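Local structure of serine protease inhibitor (3STO) at residues 23-28 / 311-316; 97-102 / 388-393; 344-349 / 395-400. The protein probably inhibits serine-type endopeptidases as a serpin of the blood fluke Schistosoma haematobium. All coordinates share one frame; numbering follows the deposited sequence.

Contact 1 (23-28 / 311-316); sequences THAYLS and KSIGVV
The flat peptide joining A25 to Y26 receives I313 on one of its faces: the branch methyl CG2 of I313 lies over the carbonyl, 3.6 Å from A25 O. Beside that peptide, the same methyl is 4.4 Å from A25 CB. I313 CD1, the other tip of the isoleucine, stops at the root of Y26 rather than at its ring, 4.1 Å from Y26 CA and 4.2 Å from Y26 CB. The ring itself is carried away by chi1 of Y26 (165°) toward P43 and I46 of helix 43-55, and its hydroxyl is hydrogen-bonded to T41 OG1. One isoleucine thus meets two successive residues of a helix: with CG1 between its own backbone N and carbonyl carbon (chi1 68°), CG2 is turned to A25 and CD1 to Y26. F22 and T29, on the same helix 18-30, also touch I313. Just behind it the chain reverses at G314, whose positive phi goes with a bond of 3.0 Å from G314 N to K311 O. This is the Schellman motif that ends helix 307-312, and its first non-helical residue is the one that packs on the N-terminal helix of the serpin fold.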
loop_
_atom_site.group_PDB
_atom_site.type_symbol
_atom_site.label_atom_id
_atom_site.label_comp_id
_atom_site.label_asym_id
_atom_site.label_seq_id
_atom_site.Cartn_x
_atom_site.Cartn_y
_atom_site.Cartn_z
ATOM N N THR A 23 -4.516 -1.651 -10.206
ATOM C CA THR A 23 -3.250 -1.857 -9.518
ATOM C C THR A 23 -2.045 -1.766 -10.451
ATOM O O THR A 23 -1.087 -1.086 -10.147
ATOM C CB THR A 23 -3.246 -3.180 -8.736
ATOM O OG1 THR A 23 -4.137 -3.053 -7.614
ATOM C CG2 THR A 23 -1.875 -3.429 -8.224
ATOM N N HIS A 24 -2.136 -2.400 -11.608
ATOM C CA HIS A 24 -1.076 -2.339 -12.606
ATOM C C HIS A 24 -0.851 -0.929 -13.160
ATOM O O HIS A 24 0.282 -0.478 -13.252
ATOM C CB HIS A 24 -1.340 -3.336 -13.755
ATOM C CG HIS A 24 -0.200 -3.451 -14.722
ATOM N ND1 HIS A 24 -0.339 -3.996 -15.980
ATOM C CD2 HIS A 24 1.106 -3.087 -14.603
ATOM C CE1 HIS A 24 0.836 -3.975 -16.597
ATOM N NE2 HIS A 24 1.724 -3.422 -15.787
ATOM N N ALA A 25 -1.936 -0.230 -13.490
ATOM C CA ALA A 25 -1.848 1.107 -14.051
ATOM C C ALA A 25 -1.239 2.024 -13.030
ATOM O O ALA A 25 -0.383 2.876 -13.334
ATOM C CB ALA A 25 -3.248 1.626 -14.455
ATOM N N TYR A 26 -1.691 1.862 -11.800
ATOM C CA TYR A 26 -1.173 2.694 -10.744
ATOM C C TYR A 26 0.345 2.440 -10.504
ATOM O O TYR A 26 1.116 3.369 -10.277
ATOM C CB TYR A 26 -1.990 2.491 -9.484
ATOM C CG TYR A 26 -1.316 3.021 -8.265
ATOM C CD1 TYR A 26 -1.288 4.394 -8.020
ATOM C CD2 TYR A 26 -0.670 2.159 -7.360
ATOM C CE1 TYR A 26 -0.655 4.916 -6.892
ATOM C CE2 TYR A 26 -0.041 2.657 -6.219
ATOM C CZ TYR A 26 -0.040 4.048 -5.996
ATOM O OH TYR A 26 0.554 4.594 -4.885
ATOM N N LEU A 27 0.772 1.186 -10.566
ATOM C CA LEU A 27 2.164 0.863 -10.229
ATOM C C LEU A 27 3.138 1.228 -11.352
ATOM O O LEU A 27 4.185 1.756 -11.065
ATOM C CB LEU A 27 2.312 -0.598 -9.782
ATOM C CG LEU A 27 1.789 -0.989 -8.396
ATOM C CD1 LEU A 27 1.801 -2.487 -8.233
ATOM C CD2 LEU A 27 2.579 -0.345 -7.283
ATOM N N SER A 28 2.771 1.016 -12.619
ATOM C CA SER A 28 3.649 1.435 -13.718
ATOM C C SER A 28 3.877 2.916 -13.796
ATOM O O SER A 28 4.827 3.346 -14.416
ATOM C CB SER A 28 3.181 0.972 -15.089
ATOM O OG SER A 28 1.786 0.948 -15.152
ATOM N N LYS A 311 -3.961 11.782 -11.877
ATOM C CA LYS A 311 -4.245 12.540 -13.086
ATOM C C LYS A 311 -3.766 11.765 -14.277
ATOM O O LYS A 311 -4.511 11.530 -15.254
ATOM C CB LYS A 311 -3.559 13.904 -13.056
ATOM C CG LYS A 311 -4.331 14.961 -12.303
ATOM C CD LYS A 311 -3.481 16.170 -12.010
ATOM C CE LYS A 311 -4.339 17.270 -11.485
ATOM N NZ LYS A 311 -3.517 18.383 -10.914
ATOM N N SER A 312 -2.505 11.370 -14.199
ATOM C CA SER A 312 -1.882 10.574 -15.250
ATOM C C SER A 312 -2.642 9.295 -15.648
ATOM O O SER A 312 -2.590 8.892 -16.802
ATOM C CB SER A 312 -0.462 10.210 -14.848
ATOM O OG SER A 312 0.042 9.255 -15.753
ATOM N N ILE A 313 -3.354 8.654 -14.718
ATOM C CA ILE A 313 -4.071 7.439 -15.081
ATOM C C ILE A 313 -5.553 7.655 -15.330
ATOM O O ILE A 313 -6.310 6.684 -15.464
ATOM C CB ILE A 313 -3.837 6.226 -14.083
ATOM C CG1 ILE A 313 -4.447 6.482 -12.706
ATOM C CG2 ILE A 313 -2.343 5.883 -13.939
ATOM C CD1 ILE A 313 -4.085 5.386 -11.718
ATOM N N GLY A 314 -5.978 8.912 -15.398
ATOM C CA GLY A 314 -7.320 9.197 -15.888
ATOM C C GLY A 314 -8.259 9.931 -14.949
ATOM O O GLY A 314 -9.366 10.266 -15.329
ATOM N N VAL A 315 -7.829 10.188 -13.721
ATOM C CA VAL A 315 -8.683 10.866 -12.750
ATOM C C VAL A 315 -8.303 12.342 -12.627
ATOM O O VAL A 315 -7.371 12.709 -11.898
ATOM C CB VAL A 315 -8.629 10.172 -11.379
ATOM C CG1 VAL A 315 -9.511 10.917 -10.339
ATOM C CG2 VAL A 315 -9.026 8.710 -11.539
ATOM N N VAL A 316 -9.064 13.173 -13.330
ATOM C CA VAL A 316 -8.710 14.558 -13.599
ATOM C C VAL A 316 -9.699 15.539 -12.982
ATOM O O VAL A 316 -9.299 16.392 -12.167
ATOM C CB VAL A 316 -8.567 14.794 -15.138
ATOM C CG1 VAL A 316 -8.326 16.250 -15.444
ATOM C CG2 VAL A 316 -7.426 13.910 -15.703
#

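Contact 2 (97-102 / 388-393); sequences NNSLTS and QQLTMP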
loop_
_atom_site.group_PDB
_atom_site.type_symbol
_atom_site.label_atom_id
_atom_site.label_comp_id
_atom_site.label_asym_id
_atom_site.label_seq_id
_atom_site.Cartn_x
_atom_site.Cartn_y
_atom_site.Cartn_z
ATOM N N ASN A 97 -12.722 -4.892 1.145
ATOM C CA ASN A 97 -12.605 -4.502 2.543
ATOM C C ASN A 97 -12.984 -5.652 3.497
ATOM O O ASN A 97 -12.286 -5.923 4.477
ATOM C CB ASN A 97 -13.457 -3.247 2.809
ATOM C CG ASN A 97 -13.220 -2.672 4.180
ATOM O OD1 ASN A 97 -12.128 -2.197 4.442
ATOM N ND2 ASN A 97 -14.214 -2.729 5.071
ATOM N N ASN A 98 -14.102 -6.319 3.213
ATOM C CA ASN A 98 -14.511 -7.477 3.997
ATOM C C ASN A 98 -13.470 -8.603 4.027
ATOM O O ASN A 98 -13.233 -9.213 5.067
ATOM C CB ASN A 98 -15.831 -8.059 3.490
ATOM C CG ASN A 98 -17.029 -7.212 3.876
ATOM O OD1 ASN A 98 -16.996 -6.490 4.876
ATOM N ND2 ASN A 98 -18.100 -7.299 3.081
ATOM N N SER A 99 -12.896 -8.882 2.866
ATOM C CA SER A 99 -11.910 -9.921 2.717
ATOM C C SER A 99 -10.699 -9.602 3.568
ATOM O O SER A 99 -10.261 -10.439 4.328
ATOM C CB SER A 99 -11.511 -10.064 1.264
ATOM O OG SER A 99 -10.708 -11.199 1.099
ATOM N N LEU A 100 -10.217 -8.362 3.514
ATOM C CA LEU A 100 -8.981 -7.996 4.205
ATOM C C LEU A 100 -9.145 -7.829 5.716
ATOM O O LEU A 100 -8.295 -8.298 6.509
ATOM C CB LEU A 100 -8.365 -6.737 3.583
ATOM C CG LEU A 100 -7.724 -6.889 2.200
ATOM C CD1 LEU A 100 -7.445 -5.514 1.558
ATOM C CD2 LEU A 100 -6.450 -7.690 2.343
ATOM N N THR A 101 -10.228 -7.174 6.127
ATOM C CA THR A 101 -10.413 -6.873 7.553
ATOM C C THR A 101 -10.939 -8.087 8.324
ATOM O O THR A 101 -10.976 -8.082 9.536
ATOM C CB THR A 101 -11.339 -5.649 7.797
ATOM O OG1 THR A 101 -12.670 -5.966 7.379
ATOM C CG2 THR A 101 -10.846 -4.418 7.019
ATOM N N SER A 102 -11.339 -9.130 7.612
ATOM C CA SER A 102 -11.735 -10.354 8.283
ATOM C C SER A 102 -10.528 -11.122 8.854
ATOM O O SER A 102 -10.700 -12.019 9.670
ATOM C CB SER A 102 -12.505 -11.264 7.344
ATOM O OG SER A 102 -11.653 -11.770 6.341
ATOM N N GLN A 388 -2.278 -14.213 -0.428
ATOM C CA GLN A 388 -2.310 -15.507 -1.124
ATOM C C GLN A 388 -3.690 -15.849 -1.603
ATOM O O GLN A 388 -3.874 -16.716 -2.451
ATOM C CB GLN A 388 -1.740 -16.645 -0.267
ATOM C CG GLN A 388 -0.344 -16.358 0.214
ATOM C CD GLN A 388 0.609 -17.498 -0.033
ATOM O OE1 GLN A 388 0.805 -17.955 -1.178
ATOM N NE2 GLN A 388 1.206 -17.980 1.037
ATOM N N GLN A 389 -4.667 -15.140 -1.072
ATOM C CA GLN A 389 -6.026 -15.327 -1.526
ATOM C C GLN A 389 -6.326 -14.421 -2.730
ATOM O O GLN A 389 -6.743 -14.891 -3.793
ATOM C CB GLN A 389 -6.972 -15.088 -0.361
ATOM C CG GLN A 389 -8.405 -15.372 -0.679
ATOM C CD GLN A 389 -9.242 -15.141 0.513
ATOM O OE1 GLN A 389 -8.937 -15.671 1.603
ATOM N NE2 GLN A 389 -10.276 -14.293 0.363
ATOM N N LEU A 390 -6.056 -13.127 -2.584
ATOM C CA LEU A 390 -6.196 -12.206 -3.699
ATOM C C LEU A 390 -5.142 -12.423 -4.781
ATOM O O LEU A 390 -5.252 -11.864 -5.858
ATOM C CB LEU A 390 -6.129 -10.776 -3.201
ATOM C CG LEU A 390 -7.138 -10.401 -2.115
ATOM C CD1 LEU A 390 -6.961 -8.939 -1.746
ATOM C CD2 LEU A 390 -8.566 -10.664 -2.558
ATOM N N THR A 391 -4.133 -13.250 -4.491
ATOM C CA THR A 391 -2.946 -13.412 -5.345
ATOM C C THR A 391 -2.370 -12.093 -5.886
ATOM O O THR A 391 -2.106 -11.950 -7.085
ATOM C CB THR A 391 -3.149 -14.435 -6.492
ATOM O OG1 THR A 391 -4.250 -14.023 -7.304
ATOM C CG2 THR A 391 -3.439 -15.804 -5.927
HETATM N N MSE A 392 -2.152 -11.147 -4.991
HETATM C CA MSE A 392 -1.560 -9.897 -5.397
HETATM C C MSE A 392 -0.858 -9.268 -4.211
HETATM O O MSE A 392 -1.098 -9.624 -3.070
HETATM C CB MSE A 392 -2.631 -8.949 -5.916
HETATM C CG MSE A 392 -3.476 -8.363 -4.800
HETATM SE SE MSE A 392 -5.083 -7.371 -5.431
HETATM C CE MSE A 392 -4.203 -6.172 -6.730
ATOM N N PRO A 393 0.046 -8.331 -4.482
ATOM C CA PRO A 393 0.646 -7.654 -3.334
ATOM C C PRO A 393 -0.274 -6.571 -2.802
ATOM O O PRO A 393 -0.904 -5.815 -3.545
ATOM C CB PRO A 393 1.915 -7.032 -3.928
ATOM C CG PRO A 393 1.538 -6.761 -5.378
ATOM C CD PRO A 393 0.650 -7.930 -5.770
#
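L390 turns its fork to helix 82-101, one methyl to L100 and the other to S99. L390 CD1 comes to 4.3 Å from L100 CD2, methyl against methyl, while L390 CD2 approaches the hydroxyl, 4.3 Å from S99 OG. L100 leaves the helix at a slant, and it is the end of its side chain that closes on L390; L44 of helix 43-55 touches both leucines. Beside this apolar pair, S99 sends OG anti to its backbone N (chi1 -171°), out from the helix, to meet the end of Q389. The glutamine chain is extended up to its terminal amide and ends with NE2, as modelled, 3.2 Å from S99 OG, at an angle too poor for a hydrogen bond. The serine hydroxyl is instead bonded to R252 NH2, and R252 is also touched by the side chains of L100, Q389 and L390. Within the turn itself, D387 OD1 accepts both Q389 N and L390 N, and T391 with M392 forms a G1 beta bulge facing D387, so the hairpin turn that offers L390 is fixed from within. The chemistry implies an indirect polar link: the two segments meet by one methyl pair and a polar near-miss and share no hydrogen bond, and R252 bridges them, through its NH2 to S99 OG and its backbone to Q388.

Contact 3 (344-349 / 395-400); sequences NVLKLN and MAAKVM
In the serpin fold the large sheet A is backed by sheet B, and this contact is a small sample of the layer between them, where strand 339-348, which runs on toward the reactive-centre loop, meets strand 392-399 face to face. L346 carries it from one side, the selenomethionine M395 and A397 from the other. The backbones stay well apart, with L346 CA and A397 CA 8.7 Å from each other, and no hydrogen bond crosses; the two segments meet through side chains. L346 holds CG anti to its backbone N (chi1 -178°), which sends the fork toward strand 392-399, CD2 leading and CD1 off to one side. There the fork straddles the end of M395: the terminal methyl M395 CE is 3.7 Å from L346 CD1 and 3.8 Å from L346 CD2. The selenium lies a little farther back, 4.0 Å between M395 SE and L346 CD2. M395 reaches this place by folding, since its chain bends at chi2 (-73°) and again at chi3 (-56°), and it passes the leucine at about a right angle. L346 CD2 has a further neighbour two residues along the strand, A397 CB at 4.0 Å, a methyl against a methyl. The alternation of the strand explains the pattern: M395 and A397 look into the layer, while A396 between them looks the other way and packs on F384. L40 of strand 39-41 touches all three contact residues, and F298 of strand 287-305 is also touched by L346. L346 is backbone-bonded to L300 and M395 to I385, each to a neighbouring strand. With every touching residue buried and no polar atom among those that meet, the contact implies cohesion by dispersion and exclusion of water.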
loop_
_atom_site.group_PDB
_atom_site.type_symbol
_atom_site.label_atom_id
_atom_site.label_comp_id
_atom_site.label_asym_id
_atom_site.label_seq_id
_atom_site.Cartn_x
_atom_site.Cartn_y
_atom_site.Cartn_z
ATOM N N ASN A 344 2.494 5.763 4.712
ATOM C CA ASN A 344 2.789 4.338 4.925
ATOM C C ASN A 344 3.915 4.108 5.946
ATOM O O ASN A 344 4.813 4.937 6.123
ATOM C CB ASN A 344 3.188 3.651 3.601
ATOM C CG ASN A 344 2.127 3.772 2.517
ATOM O OD1 ASN A 344 1.095 3.112 2.577
ATOM N ND2 ASN A 344 2.382 4.618 1.512
ATOM N N VAL A 345 3.866 2.965 6.614
ATOM C CA VAL A 345 4.988 2.510 7.438
ATOM C C VAL A 345 5.239 1.025 7.225
ATOM O O VAL A 345 4.296 0.239 7.178
ATOM C CB VAL A 345 4.791 2.794 8.928
ATOM C CG1 VAL A 345 3.436 2.299 9.400
ATOM C CG2 VAL A 345 5.947 2.163 9.744
ATOM N N LEU A 346 6.512 0.675 7.038
ATOM C CA LEU A 346 6.968 -0.712 6.961
ATOM C C LEU A 346 8.048 -0.894 8.011
ATOM O O LEU A 346 9.178 -0.450 7.831
ATOM C CB LEU A 346 7.541 -1.034 5.569
ATOM C CG LEU A 346 8.036 -2.472 5.270
ATOM C CD1 LEU A 346 6.939 -3.531 5.443
ATOM C CD2 LEU A 346 8.619 -2.581 3.857
ATOM N N LYS A 347 7.687 -1.520 9.120
ATOM C CA LYS A 347 8.634 -1.822 10.190
ATOM C C LYS A 347 8.912 -3.338 10.301
ATOM O O LYS A 347 8.026 -4.135 10.654
ATOM C CB LYS A 347 8.115 -1.248 11.506
ATOM C CG LYS A 347 8.816 -1.741 12.722
ATOM C CD LYS A 347 8.154 -1.172 13.957
ATOM C CE LYS A 347 8.706 -1.814 15.231
ATOM N NZ LYS A 347 7.758 -1.679 16.380
ATOM N N LEU A 348 10.138 -3.742 9.996
ATOM C CA LEU A 348 10.501 -5.161 10.093
ATOM C C LEU A 348 11.462 -5.395 11.261
ATOM O O LEU A 348 12.422 -4.656 11.443
ATOM C CB LEU A 348 11.184 -5.595 8.800
ATOM C CG LEU A 348 10.811 -6.859 8.050
ATOM C CD1 LEU A 348 9.571 -6.600 7.242
ATOM C CD2 LEU A 348 11.971 -7.184 7.118
ATOM N N ASN A 349 11.200 -6.416 12.060
ATOM C CA ASN A 349 12.091 -6.770 13.140
ATOM C C ASN A 349 11.976 -8.278 13.347
ATOM O O ASN A 349 11.363 -8.955 12.525
ATOM C CB ASN A 349 11.797 -5.947 14.419
ATOM C CG ASN A 349 10.421 -6.246 15.012
ATOM O OD1 ASN A 349 9.823 -7.275 14.721
ATOM N ND2 ASN A 349 9.921 -5.354 15.854
HETATM N N MSE A 395 1.150 -4.603 -0.425
HETATM C CA MSE A 395 2.169 -3.613 -0.113
HETATM C C MSE A 395 3.345 -3.935 -1.056
HETATM O O MSE A 395 3.733 -5.095 -1.214
HETATM C CB MSE A 395 2.519 -3.678 1.369
HETATM C CG MSE A 395 3.522 -2.664 1.906
HETATM SE SE MSE A 395 5.427 -2.881 1.450
HETATM C CE MSE A 395 6.001 -4.680 2.010
ATOM N N ALA A 396 3.852 -2.906 -1.731
ATOM C CA ALA A 396 4.997 -2.997 -2.631
ATOM C C ALA A 396 6.053 -1.982 -2.171
ATOM O O ALA A 396 5.740 -0.859 -1.794
ATOM C CB ALA A 396 4.574 -2.731 -4.115
ATOM N N ALA A 397 7.300 -2.405 -2.170
ATOM C CA ALA A 397 8.374 -1.619 -1.608
ATOM C C ALA A 397 9.681 -1.879 -2.334
ATOM O O ALA A 397 9.982 -2.996 -2.742
ATOM C CB ALA A 397 8.544 -1.904 -0.105
ATOM N N LYS A 398 10.464 -0.824 -2.478
ATOM C CA LYS A 398 11.847 -0.970 -2.867
ATOM C C LYS A 398 12.731 -0.429 -1.720
ATOM O O LYS A 398 12.570 0.711 -1.254
ATOM C CB LYS A 398 12.121 -0.242 -4.178
ATOM C CG LYS A 398 13.593 -0.277 -4.577
ATOM C CD LYS A 398 13.837 0.431 -5.888
ATOM C CE LYS A 398 13.644 1.927 -5.756
ATOM N NZ LYS A 398 14.419 2.640 -6.809
ATOM N N VAL A 399 13.662 -1.251 -1.268
ATOM C CA VAL A 399 14.557 -0.855 -0.187
ATOM C C VAL A 399 15.995 -0.716 -0.678
ATOM O O VAL A 399 16.695 -1.702 -0.934
ATOM C CB VAL A 399 14.472 -1.821 1.009
ATOM C CG1 VAL A 399 15.278 -1.282 2.143
ATOM C CG2 VAL A 399 13.003 -2.026 1.436
HETATM N N MSE A 400 16.421 0.527 -0.827
HETATM C CA MSE A 400 17.776 0.824 -1.276
HETATM C C MSE A 400 18.691 1.152 -0.110
HETATM O O MSE A 400 19.881 0.860 -0.131
HETATM C CB MSE A 400 17.751 2.018 -2.217
HETATM C CG MSE A 400 17.519 1.636 -3.649
HETATM SE SE MSE A 400 17.595 3.201 -4.819
HETATM C CE MSE A 400 17.287 2.244 -6.493
#

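From the N terminus, helix 18-30 comes first and waits 283 residues for its partner, the end of helix 307-312, so contact 1 closes a long loop. Contact 2 opens within that loop, on helix 82-101, and closes beyond it at the hairpin before strand 392-399; the two loops therefore cross. Contact 3 opens after contact 1 has closed, on strand 339-348, and ends farther along strand 392-399, crossing contact 2 in turn. That strand serves both later contacts. Contacts 1 and 2 also meet directly, T23 OG1 packing against M392 CE at 3.2 Å. Contact 1 joins two helices, contact 2 a helix to the hairpin of sheet B, and contact 3 sheet A to sheet B.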